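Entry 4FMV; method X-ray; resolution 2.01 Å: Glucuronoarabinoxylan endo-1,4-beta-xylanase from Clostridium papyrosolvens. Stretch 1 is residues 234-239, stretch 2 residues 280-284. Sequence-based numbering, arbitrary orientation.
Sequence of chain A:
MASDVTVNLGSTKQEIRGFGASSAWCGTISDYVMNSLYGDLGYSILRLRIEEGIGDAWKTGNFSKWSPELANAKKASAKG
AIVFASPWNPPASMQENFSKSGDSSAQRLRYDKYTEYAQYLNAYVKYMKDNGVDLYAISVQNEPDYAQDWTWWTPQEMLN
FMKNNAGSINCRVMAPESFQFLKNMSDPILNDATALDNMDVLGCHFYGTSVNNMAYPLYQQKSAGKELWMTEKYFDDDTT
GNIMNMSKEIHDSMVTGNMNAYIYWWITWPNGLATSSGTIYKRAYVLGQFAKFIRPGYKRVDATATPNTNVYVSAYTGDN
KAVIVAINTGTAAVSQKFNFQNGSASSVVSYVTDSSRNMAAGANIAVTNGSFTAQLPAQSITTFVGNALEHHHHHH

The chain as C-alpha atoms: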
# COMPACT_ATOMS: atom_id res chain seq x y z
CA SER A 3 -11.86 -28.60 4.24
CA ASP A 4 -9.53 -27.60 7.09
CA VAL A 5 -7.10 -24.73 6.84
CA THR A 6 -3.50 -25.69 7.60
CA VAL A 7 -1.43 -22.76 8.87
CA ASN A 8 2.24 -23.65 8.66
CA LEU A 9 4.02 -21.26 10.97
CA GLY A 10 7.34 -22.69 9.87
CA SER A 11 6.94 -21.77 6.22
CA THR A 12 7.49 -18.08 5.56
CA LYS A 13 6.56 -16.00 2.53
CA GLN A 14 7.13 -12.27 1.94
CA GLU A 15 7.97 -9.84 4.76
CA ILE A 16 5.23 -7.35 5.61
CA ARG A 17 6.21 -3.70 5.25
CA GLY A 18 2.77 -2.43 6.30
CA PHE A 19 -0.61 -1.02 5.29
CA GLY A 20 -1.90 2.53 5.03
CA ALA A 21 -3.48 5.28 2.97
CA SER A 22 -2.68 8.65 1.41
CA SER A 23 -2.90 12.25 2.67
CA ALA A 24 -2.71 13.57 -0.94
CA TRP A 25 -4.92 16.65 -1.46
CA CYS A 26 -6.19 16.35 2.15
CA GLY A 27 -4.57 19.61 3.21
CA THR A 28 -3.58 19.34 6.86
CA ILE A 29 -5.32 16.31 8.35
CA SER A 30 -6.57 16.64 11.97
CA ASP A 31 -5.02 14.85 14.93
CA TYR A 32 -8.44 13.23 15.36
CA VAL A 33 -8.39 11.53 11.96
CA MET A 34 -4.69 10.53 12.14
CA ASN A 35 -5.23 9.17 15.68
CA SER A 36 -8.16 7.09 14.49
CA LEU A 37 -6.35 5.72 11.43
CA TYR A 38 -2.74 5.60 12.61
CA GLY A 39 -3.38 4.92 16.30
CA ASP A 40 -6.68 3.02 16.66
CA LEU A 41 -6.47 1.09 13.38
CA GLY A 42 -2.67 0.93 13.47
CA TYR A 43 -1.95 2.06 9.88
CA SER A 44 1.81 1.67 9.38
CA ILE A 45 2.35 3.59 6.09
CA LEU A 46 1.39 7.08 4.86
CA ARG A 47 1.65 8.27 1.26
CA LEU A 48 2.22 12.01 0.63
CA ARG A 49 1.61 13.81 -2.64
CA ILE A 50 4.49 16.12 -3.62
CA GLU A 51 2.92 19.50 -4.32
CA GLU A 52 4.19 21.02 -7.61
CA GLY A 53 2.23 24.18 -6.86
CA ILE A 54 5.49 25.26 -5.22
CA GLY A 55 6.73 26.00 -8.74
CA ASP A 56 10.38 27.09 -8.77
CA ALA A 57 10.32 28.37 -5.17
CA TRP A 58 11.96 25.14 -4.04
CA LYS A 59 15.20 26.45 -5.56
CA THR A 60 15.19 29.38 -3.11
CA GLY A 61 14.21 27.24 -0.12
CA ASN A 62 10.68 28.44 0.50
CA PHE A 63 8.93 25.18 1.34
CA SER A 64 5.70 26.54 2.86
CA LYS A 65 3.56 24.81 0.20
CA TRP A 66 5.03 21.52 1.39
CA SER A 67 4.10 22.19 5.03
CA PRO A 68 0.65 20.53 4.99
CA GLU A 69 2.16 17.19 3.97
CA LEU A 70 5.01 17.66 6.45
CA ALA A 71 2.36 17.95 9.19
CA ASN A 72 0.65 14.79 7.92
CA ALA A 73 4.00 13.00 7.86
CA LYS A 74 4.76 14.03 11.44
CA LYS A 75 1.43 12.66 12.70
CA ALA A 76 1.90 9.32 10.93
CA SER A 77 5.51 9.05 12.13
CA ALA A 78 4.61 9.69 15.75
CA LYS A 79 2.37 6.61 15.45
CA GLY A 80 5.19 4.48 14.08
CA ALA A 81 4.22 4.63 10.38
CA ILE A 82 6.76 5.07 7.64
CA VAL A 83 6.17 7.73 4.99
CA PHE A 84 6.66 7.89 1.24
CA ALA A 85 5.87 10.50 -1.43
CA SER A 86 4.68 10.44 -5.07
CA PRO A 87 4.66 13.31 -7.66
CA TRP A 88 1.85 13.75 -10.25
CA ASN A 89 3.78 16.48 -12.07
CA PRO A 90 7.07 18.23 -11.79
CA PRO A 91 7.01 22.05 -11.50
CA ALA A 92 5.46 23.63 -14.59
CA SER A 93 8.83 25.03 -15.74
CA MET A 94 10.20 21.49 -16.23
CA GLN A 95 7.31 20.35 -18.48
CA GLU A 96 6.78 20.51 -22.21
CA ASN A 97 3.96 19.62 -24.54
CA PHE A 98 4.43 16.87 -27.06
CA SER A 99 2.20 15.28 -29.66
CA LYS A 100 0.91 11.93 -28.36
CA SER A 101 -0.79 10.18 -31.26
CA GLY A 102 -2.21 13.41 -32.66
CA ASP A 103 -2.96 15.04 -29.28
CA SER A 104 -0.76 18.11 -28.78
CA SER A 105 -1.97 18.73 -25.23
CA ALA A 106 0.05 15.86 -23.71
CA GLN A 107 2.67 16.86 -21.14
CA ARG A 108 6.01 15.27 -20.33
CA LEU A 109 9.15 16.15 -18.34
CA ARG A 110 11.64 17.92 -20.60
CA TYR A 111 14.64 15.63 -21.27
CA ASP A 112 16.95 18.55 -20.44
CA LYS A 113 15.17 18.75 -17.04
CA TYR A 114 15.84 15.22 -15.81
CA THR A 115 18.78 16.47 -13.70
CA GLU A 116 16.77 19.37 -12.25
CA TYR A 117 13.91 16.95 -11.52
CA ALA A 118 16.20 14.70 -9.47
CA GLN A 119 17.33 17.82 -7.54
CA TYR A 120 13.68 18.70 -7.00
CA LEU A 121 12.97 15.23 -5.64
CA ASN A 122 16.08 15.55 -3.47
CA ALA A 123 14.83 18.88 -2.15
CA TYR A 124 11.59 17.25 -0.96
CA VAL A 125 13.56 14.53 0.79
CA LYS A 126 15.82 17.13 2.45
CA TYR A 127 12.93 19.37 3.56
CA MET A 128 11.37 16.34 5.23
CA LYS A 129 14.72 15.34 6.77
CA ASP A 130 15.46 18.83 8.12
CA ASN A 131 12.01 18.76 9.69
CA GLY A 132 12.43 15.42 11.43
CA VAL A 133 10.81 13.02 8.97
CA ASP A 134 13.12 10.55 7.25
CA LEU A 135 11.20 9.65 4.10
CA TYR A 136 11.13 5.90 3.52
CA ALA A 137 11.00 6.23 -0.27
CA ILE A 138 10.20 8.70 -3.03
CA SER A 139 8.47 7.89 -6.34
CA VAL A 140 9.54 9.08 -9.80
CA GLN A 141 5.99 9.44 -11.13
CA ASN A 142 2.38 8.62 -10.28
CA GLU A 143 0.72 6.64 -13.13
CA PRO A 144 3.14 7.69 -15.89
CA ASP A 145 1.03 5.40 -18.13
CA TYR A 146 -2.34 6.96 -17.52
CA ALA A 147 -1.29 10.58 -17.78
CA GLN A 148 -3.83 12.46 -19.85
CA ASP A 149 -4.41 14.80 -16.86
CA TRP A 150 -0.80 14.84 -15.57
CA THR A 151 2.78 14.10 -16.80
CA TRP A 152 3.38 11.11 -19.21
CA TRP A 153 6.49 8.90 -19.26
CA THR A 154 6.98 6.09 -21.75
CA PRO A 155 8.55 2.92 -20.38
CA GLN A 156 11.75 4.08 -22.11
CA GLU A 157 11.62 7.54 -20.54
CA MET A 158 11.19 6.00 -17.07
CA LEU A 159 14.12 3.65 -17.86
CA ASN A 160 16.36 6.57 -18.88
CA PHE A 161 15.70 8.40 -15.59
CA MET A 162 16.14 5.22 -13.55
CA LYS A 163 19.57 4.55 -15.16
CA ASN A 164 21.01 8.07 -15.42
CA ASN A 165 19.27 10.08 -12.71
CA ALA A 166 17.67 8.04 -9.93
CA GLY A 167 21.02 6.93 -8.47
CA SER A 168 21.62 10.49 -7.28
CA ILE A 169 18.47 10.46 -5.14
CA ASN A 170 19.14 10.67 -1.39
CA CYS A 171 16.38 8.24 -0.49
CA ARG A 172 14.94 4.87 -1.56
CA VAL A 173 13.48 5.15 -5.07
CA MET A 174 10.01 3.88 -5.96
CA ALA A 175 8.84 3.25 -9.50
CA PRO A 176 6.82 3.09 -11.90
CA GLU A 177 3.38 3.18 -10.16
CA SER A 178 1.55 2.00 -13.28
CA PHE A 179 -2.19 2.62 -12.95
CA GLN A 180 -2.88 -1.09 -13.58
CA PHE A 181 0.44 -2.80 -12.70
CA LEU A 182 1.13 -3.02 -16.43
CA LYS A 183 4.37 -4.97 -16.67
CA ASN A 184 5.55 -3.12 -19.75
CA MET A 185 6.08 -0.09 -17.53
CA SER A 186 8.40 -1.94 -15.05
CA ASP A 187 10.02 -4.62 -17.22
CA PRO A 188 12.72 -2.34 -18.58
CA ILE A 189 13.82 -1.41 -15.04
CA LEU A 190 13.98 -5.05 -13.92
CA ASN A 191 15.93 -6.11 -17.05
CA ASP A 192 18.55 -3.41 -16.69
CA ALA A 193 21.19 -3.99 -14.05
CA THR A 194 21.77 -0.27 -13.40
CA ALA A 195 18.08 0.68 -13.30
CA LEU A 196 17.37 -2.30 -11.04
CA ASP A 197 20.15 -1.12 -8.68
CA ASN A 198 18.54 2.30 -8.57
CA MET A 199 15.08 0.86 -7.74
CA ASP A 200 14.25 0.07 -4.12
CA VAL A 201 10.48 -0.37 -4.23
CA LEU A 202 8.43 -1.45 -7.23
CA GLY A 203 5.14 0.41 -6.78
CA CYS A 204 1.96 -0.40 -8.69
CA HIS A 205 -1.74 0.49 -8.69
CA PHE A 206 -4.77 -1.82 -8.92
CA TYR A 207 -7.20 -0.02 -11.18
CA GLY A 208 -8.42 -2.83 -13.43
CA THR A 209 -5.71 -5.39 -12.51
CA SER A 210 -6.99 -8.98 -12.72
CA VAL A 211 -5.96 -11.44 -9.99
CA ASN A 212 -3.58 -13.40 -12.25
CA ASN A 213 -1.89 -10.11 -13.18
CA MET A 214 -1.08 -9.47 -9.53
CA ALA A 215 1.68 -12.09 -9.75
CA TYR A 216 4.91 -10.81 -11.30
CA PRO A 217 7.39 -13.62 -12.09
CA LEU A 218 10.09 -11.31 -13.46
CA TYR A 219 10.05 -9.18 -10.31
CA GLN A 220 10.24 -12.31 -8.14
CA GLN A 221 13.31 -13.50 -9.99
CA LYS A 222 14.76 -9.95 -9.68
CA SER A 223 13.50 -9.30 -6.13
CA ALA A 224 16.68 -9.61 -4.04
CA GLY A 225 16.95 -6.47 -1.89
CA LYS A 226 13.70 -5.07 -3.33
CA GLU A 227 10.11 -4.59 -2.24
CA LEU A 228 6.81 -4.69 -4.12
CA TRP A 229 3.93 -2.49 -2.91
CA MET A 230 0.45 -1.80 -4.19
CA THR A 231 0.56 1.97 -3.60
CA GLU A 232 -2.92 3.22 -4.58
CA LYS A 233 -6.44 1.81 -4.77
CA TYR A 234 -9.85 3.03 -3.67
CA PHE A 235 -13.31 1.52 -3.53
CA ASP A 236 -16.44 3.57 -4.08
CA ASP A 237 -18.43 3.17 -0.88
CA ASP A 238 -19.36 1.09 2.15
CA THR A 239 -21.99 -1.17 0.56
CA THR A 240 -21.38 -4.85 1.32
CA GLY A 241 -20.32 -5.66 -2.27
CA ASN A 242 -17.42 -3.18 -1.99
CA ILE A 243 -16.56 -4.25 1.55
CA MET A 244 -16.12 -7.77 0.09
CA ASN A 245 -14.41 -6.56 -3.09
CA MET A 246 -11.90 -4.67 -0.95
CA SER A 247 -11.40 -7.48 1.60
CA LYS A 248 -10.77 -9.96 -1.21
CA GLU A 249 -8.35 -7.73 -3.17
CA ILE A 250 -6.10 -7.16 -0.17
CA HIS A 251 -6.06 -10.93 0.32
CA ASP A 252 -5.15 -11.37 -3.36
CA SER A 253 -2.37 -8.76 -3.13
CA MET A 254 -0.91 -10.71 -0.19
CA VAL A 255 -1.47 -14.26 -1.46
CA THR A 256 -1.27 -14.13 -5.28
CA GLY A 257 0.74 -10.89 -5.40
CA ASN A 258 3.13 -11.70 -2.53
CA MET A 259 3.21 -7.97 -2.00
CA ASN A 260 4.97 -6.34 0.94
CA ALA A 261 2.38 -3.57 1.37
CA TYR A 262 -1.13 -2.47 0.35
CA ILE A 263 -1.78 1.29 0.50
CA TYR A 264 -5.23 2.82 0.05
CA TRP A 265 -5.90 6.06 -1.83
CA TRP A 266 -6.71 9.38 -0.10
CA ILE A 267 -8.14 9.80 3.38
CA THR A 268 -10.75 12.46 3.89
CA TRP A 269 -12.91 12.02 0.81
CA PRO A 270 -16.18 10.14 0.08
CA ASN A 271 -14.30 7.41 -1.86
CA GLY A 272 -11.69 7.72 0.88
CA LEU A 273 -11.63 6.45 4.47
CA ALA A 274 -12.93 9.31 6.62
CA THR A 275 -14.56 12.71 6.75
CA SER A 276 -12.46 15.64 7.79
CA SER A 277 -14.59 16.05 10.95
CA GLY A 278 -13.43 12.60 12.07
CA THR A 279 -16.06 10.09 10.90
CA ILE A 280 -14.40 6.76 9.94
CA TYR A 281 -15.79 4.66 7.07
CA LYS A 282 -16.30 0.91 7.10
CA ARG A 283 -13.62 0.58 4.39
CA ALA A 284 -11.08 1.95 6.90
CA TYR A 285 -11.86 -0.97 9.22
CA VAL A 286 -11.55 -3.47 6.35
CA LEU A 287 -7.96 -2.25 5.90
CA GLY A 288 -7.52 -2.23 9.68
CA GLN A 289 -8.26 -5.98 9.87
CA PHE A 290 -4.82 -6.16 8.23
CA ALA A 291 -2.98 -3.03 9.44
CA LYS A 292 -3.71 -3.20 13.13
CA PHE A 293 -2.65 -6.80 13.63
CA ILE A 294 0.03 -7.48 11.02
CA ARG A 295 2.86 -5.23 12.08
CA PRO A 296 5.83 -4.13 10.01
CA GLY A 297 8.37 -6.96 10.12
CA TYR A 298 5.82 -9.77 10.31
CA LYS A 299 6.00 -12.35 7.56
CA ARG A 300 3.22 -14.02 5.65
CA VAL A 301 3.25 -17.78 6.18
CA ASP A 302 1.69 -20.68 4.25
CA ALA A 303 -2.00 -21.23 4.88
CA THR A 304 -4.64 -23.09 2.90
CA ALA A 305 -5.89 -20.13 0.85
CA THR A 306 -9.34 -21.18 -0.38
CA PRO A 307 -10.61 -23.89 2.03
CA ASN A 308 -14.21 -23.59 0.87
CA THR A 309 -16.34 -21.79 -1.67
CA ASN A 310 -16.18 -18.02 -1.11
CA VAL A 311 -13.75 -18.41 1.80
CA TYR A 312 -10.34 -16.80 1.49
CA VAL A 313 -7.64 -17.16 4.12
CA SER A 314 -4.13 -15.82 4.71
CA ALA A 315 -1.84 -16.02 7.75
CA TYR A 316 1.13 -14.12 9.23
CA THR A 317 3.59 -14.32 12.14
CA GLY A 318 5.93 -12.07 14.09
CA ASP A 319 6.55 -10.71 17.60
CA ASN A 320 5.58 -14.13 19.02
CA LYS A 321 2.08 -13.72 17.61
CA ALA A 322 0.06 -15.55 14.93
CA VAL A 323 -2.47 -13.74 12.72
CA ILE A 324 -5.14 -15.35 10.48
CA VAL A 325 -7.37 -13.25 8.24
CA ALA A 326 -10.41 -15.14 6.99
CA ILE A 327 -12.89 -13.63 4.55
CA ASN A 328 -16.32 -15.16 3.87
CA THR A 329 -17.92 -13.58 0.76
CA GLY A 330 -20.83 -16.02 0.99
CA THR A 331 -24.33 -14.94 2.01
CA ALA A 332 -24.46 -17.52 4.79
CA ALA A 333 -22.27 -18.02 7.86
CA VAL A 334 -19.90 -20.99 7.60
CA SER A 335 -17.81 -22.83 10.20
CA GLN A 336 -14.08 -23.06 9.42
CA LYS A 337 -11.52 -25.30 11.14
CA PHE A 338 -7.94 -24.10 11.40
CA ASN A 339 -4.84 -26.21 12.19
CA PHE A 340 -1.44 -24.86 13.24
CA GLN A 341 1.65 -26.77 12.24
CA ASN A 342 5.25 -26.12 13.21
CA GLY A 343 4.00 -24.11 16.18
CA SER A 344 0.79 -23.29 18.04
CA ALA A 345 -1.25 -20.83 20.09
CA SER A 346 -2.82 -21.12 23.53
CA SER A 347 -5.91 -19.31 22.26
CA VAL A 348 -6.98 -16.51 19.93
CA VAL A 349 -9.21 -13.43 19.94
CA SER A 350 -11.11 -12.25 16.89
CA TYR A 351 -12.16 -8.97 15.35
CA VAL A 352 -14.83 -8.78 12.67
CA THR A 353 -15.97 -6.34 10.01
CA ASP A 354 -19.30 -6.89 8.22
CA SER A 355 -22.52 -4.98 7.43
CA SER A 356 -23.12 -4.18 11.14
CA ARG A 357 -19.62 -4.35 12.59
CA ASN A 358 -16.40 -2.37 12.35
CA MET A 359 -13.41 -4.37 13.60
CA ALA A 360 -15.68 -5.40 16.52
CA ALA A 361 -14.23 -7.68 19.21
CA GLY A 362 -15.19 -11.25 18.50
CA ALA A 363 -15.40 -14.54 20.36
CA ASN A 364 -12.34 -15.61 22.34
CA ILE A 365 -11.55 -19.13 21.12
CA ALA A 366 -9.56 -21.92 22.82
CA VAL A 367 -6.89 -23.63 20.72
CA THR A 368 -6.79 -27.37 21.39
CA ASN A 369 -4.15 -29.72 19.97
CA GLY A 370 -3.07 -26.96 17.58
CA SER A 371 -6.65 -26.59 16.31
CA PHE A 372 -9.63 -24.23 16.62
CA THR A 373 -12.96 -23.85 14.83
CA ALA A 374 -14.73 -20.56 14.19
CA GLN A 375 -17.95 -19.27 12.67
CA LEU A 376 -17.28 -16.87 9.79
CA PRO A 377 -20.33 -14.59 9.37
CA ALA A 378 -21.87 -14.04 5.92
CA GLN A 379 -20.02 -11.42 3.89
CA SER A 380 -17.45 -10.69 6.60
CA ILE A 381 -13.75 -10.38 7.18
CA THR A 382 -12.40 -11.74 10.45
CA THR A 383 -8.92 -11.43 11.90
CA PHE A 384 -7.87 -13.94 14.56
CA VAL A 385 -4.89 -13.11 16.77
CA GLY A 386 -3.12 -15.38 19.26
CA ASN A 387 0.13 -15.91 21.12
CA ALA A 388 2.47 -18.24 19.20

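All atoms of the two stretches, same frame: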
# COMPACT_ATOMS: atom_id res chain seq x y z
N TYR A 234 -8.69 2.71 -4.50
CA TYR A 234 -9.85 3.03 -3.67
C TYR A 234 -11.03 2.18 -4.09
O TYR A 234 -11.01 1.54 -5.16
CB TYR A 234 -10.20 4.53 -3.74
CG TYR A 234 -10.79 4.93 -5.07
CD1 TYR A 234 -12.16 4.83 -5.29
CD2 TYR A 234 -9.98 5.36 -6.12
CE1 TYR A 234 -12.73 5.15 -6.52
CE2 TYR A 234 -10.55 5.71 -7.35
CZ TYR A 234 -11.92 5.60 -7.54
OH TYR A 234 -12.49 5.94 -8.75
N PHE A 235 -12.03 2.13 -3.22
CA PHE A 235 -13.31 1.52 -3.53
C PHE A 235 -14.38 2.56 -3.24
O PHE A 235 -14.24 3.39 -2.32
CB PHE A 235 -13.53 0.22 -2.74
CG PHE A 235 -12.57 -0.87 -3.13
CD1 PHE A 235 -11.31 -0.93 -2.57
CD2 PHE A 235 -12.93 -1.82 -4.09
CE1 PHE A 235 -10.40 -1.92 -2.96
CE2 PHE A 235 -12.05 -2.82 -4.47
CZ PHE A 235 -10.77 -2.87 -3.90
N ASP A 236 -15.45 2.52 -4.03
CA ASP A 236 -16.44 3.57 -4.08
C ASP A 236 -17.15 3.93 -2.79
O ASP A 236 -17.42 5.10 -2.55
CB ASP A 236 -17.51 3.23 -5.13
CG ASP A 236 -17.02 3.43 -6.55
OD1 ASP A 236 -16.01 4.13 -6.77
OD2 ASP A 236 -17.67 2.89 -7.45
N ASP A 237 -17.54 2.93 -2.00
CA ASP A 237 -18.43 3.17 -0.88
C ASP A 237 -18.44 1.99 0.08
O ASP A 237 -17.70 1.02 -0.11
CB ASP A 237 -19.85 3.43 -1.38
CG ASP A 237 -20.39 2.27 -2.18
OD1 ASP A 237 -20.15 1.11 -1.77
OD2 ASP A 237 -21.05 2.50 -3.21
N ASP A 238 -19.31 2.08 1.09
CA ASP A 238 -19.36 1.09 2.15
C ASP A 238 -20.41 -0.02 1.98
O ASP A 238 -20.66 -0.78 2.93
CB ASP A 238 -19.46 1.78 3.52
CG ASP A 238 -18.24 2.65 3.82
OD1 ASP A 238 -17.09 2.16 3.69
OD2 ASP A 238 -18.42 3.83 4.14
N THR A 239 -21.06 -0.08 0.83
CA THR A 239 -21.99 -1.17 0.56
C THR A 239 -21.25 -2.50 0.70
O THR A 239 -20.04 -2.58 0.50
CB THR A 239 -22.66 -1.07 -0.85
OG1 THR A 239 -21.67 -1.20 -1.89
CG2 THR A 239 -23.36 0.27 -0.99
N ILE A 280 -15.24 7.80 10.53
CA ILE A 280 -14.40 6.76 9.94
C ILE A 280 -15.26 5.73 9.20
O ILE A 280 -16.15 5.14 9.79
CB ILE A 280 -13.60 6.02 11.05
CG1 ILE A 280 -12.72 7.00 11.83
CG2 ILE A 280 -12.72 4.91 10.44
CD1 ILE A 280 -11.66 7.69 11.01
N TYR A 281 -14.98 5.53 7.91
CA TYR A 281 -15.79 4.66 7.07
C TYR A 281 -15.50 3.19 7.29
O TYR A 281 -14.42 2.81 7.73
CB TYR A 281 -15.57 4.98 5.60
CG TYR A 281 -16.04 6.36 5.18
CD1 TYR A 281 -17.15 6.96 5.77
CD2 TYR A 281 -15.36 7.05 4.20
CE1 TYR A 281 -17.58 8.23 5.36
CE2 TYR A 281 -15.77 8.30 3.80
CZ TYR A 281 -16.87 8.89 4.37
OH TYR A 281 -17.25 10.14 3.92
N LYS A 282 -16.48 2.36 6.97
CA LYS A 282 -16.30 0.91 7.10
C LYS A 282 -15.06 0.41 6.36
O LYS A 282 -14.34 -0.44 6.88
CB LYS A 282 -17.56 0.17 6.63
CG LYS A 282 -17.51 -1.35 6.86
CD LYS A 282 -18.91 -1.95 6.64
CE LYS A 282 -19.90 -1.36 7.65
NZ LYS A 282 -19.61 -1.90 9.01
N ARG A 283 -14.80 0.95 5.17
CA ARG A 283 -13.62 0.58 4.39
C ARG A 283 -12.32 0.75 5.18
O ARG A 283 -11.38 -0.03 4.99
CB ARG A 283 -13.55 1.37 3.08
CG ARG A 283 -14.50 0.88 1.98
CD ARG A 283 -14.77 2.03 1.00
NE ARG A 283 -15.62 3.01 1.65
CZ ARG A 283 -15.77 4.27 1.25
NH1 ARG A 283 -15.12 4.71 0.20
NH2 ARG A 283 -16.58 5.08 1.93
N ALA A 284 -12.27 1.75 6.06
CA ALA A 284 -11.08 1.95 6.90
C ALA A 284 -10.84 0.75 7.81
O ALA A 284 -9.70 0.34 8.02
CB ALA A 284 -11.21 3.24 7.74
O HOH W 1 -19.05 3.65 6.57

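A single carboxylate oxygen, OD1 of Asp-238, accepts two hydrogen bonds from the same residue, one from its backbone and one from its side chain. Arg-283 N lies 3.0 Å from Asp-238 OD1 with an N-H...O angle of 153°, and Arg-283 NE lies 2.7 Å from Asp-238 OD1 with an angle of 174°. The second bond is short and nearly linear, and because it joins opposite charges it is also a salt bridge. The other carboxylate oxygen completes a two-pronged pairing: Arg-283 NH2 donates to Asp-238 OD2 at 3.1 Å and 167°. With both angles close to straight and OD1 near the guanidinium plane, at its edge, carboxylate and guanidinium meet in the side-on arrangement, through the NE/NH2 edge, that suits their donors and acceptors.

The side chains point into the contact. The CA-to-CB bonds of Asp-238 (chi1 -62°, m) and Arg-283 (chi1 -77°, m) both point toward the opposing stretch, and these residues have the largest areas covered across the contact, 101 and 96 Å² respectively. Arg-283 belongs to a helix that continues later in the chain, so its backbone bond ties Asp-238 to a helical residue.

The guanidinium also engages the main chain of stretch 1. Arg-283 NH1 donates to Phe-235 O at 3.0 Å; the angle of 138° makes this bond more bent than those to the carboxylate, although Phe-235 O too lies at the guanidinium edge. Over one face sits Asp-237 C. Proximity alone does not establish bonding here: Asp-237 O is 3.4 Å from Arg-283 NE, but the angle is poor, and the same carbonyl oxygen, Asp-237 O, approaches Arg-283 CD at 3.3 Å. The arginine is thus bonded to a backbone carbonyl and covered on one face by backbone, as well as paired with a side chain.

Lys-282 offers a similar caution. Lys-282 N is 3.3 Å from Asp-238 OD1, yet the angle rules out a hydrogen bond. That amide instead donates to a water, with 2.9 Å between Lys-282 N and the water O; the water in turn donates to Asp-238 OD2, a bond classed as weak despite the 2.5 Å between water O and Asp-238 OD2. Asp-238 OD2 also packs against Tyr-281 CB at 3.4 Å.

Asp-237 turns its CA-to-CB bond away from the other stretch and bonds within its own stretch, and also elsewhere in the structure. Asp-237 OD1 accepts from Thr-239 N at 3.0 Å and from Thr-239 OG1 at 2.8 Å, two bonds that span Asp-238.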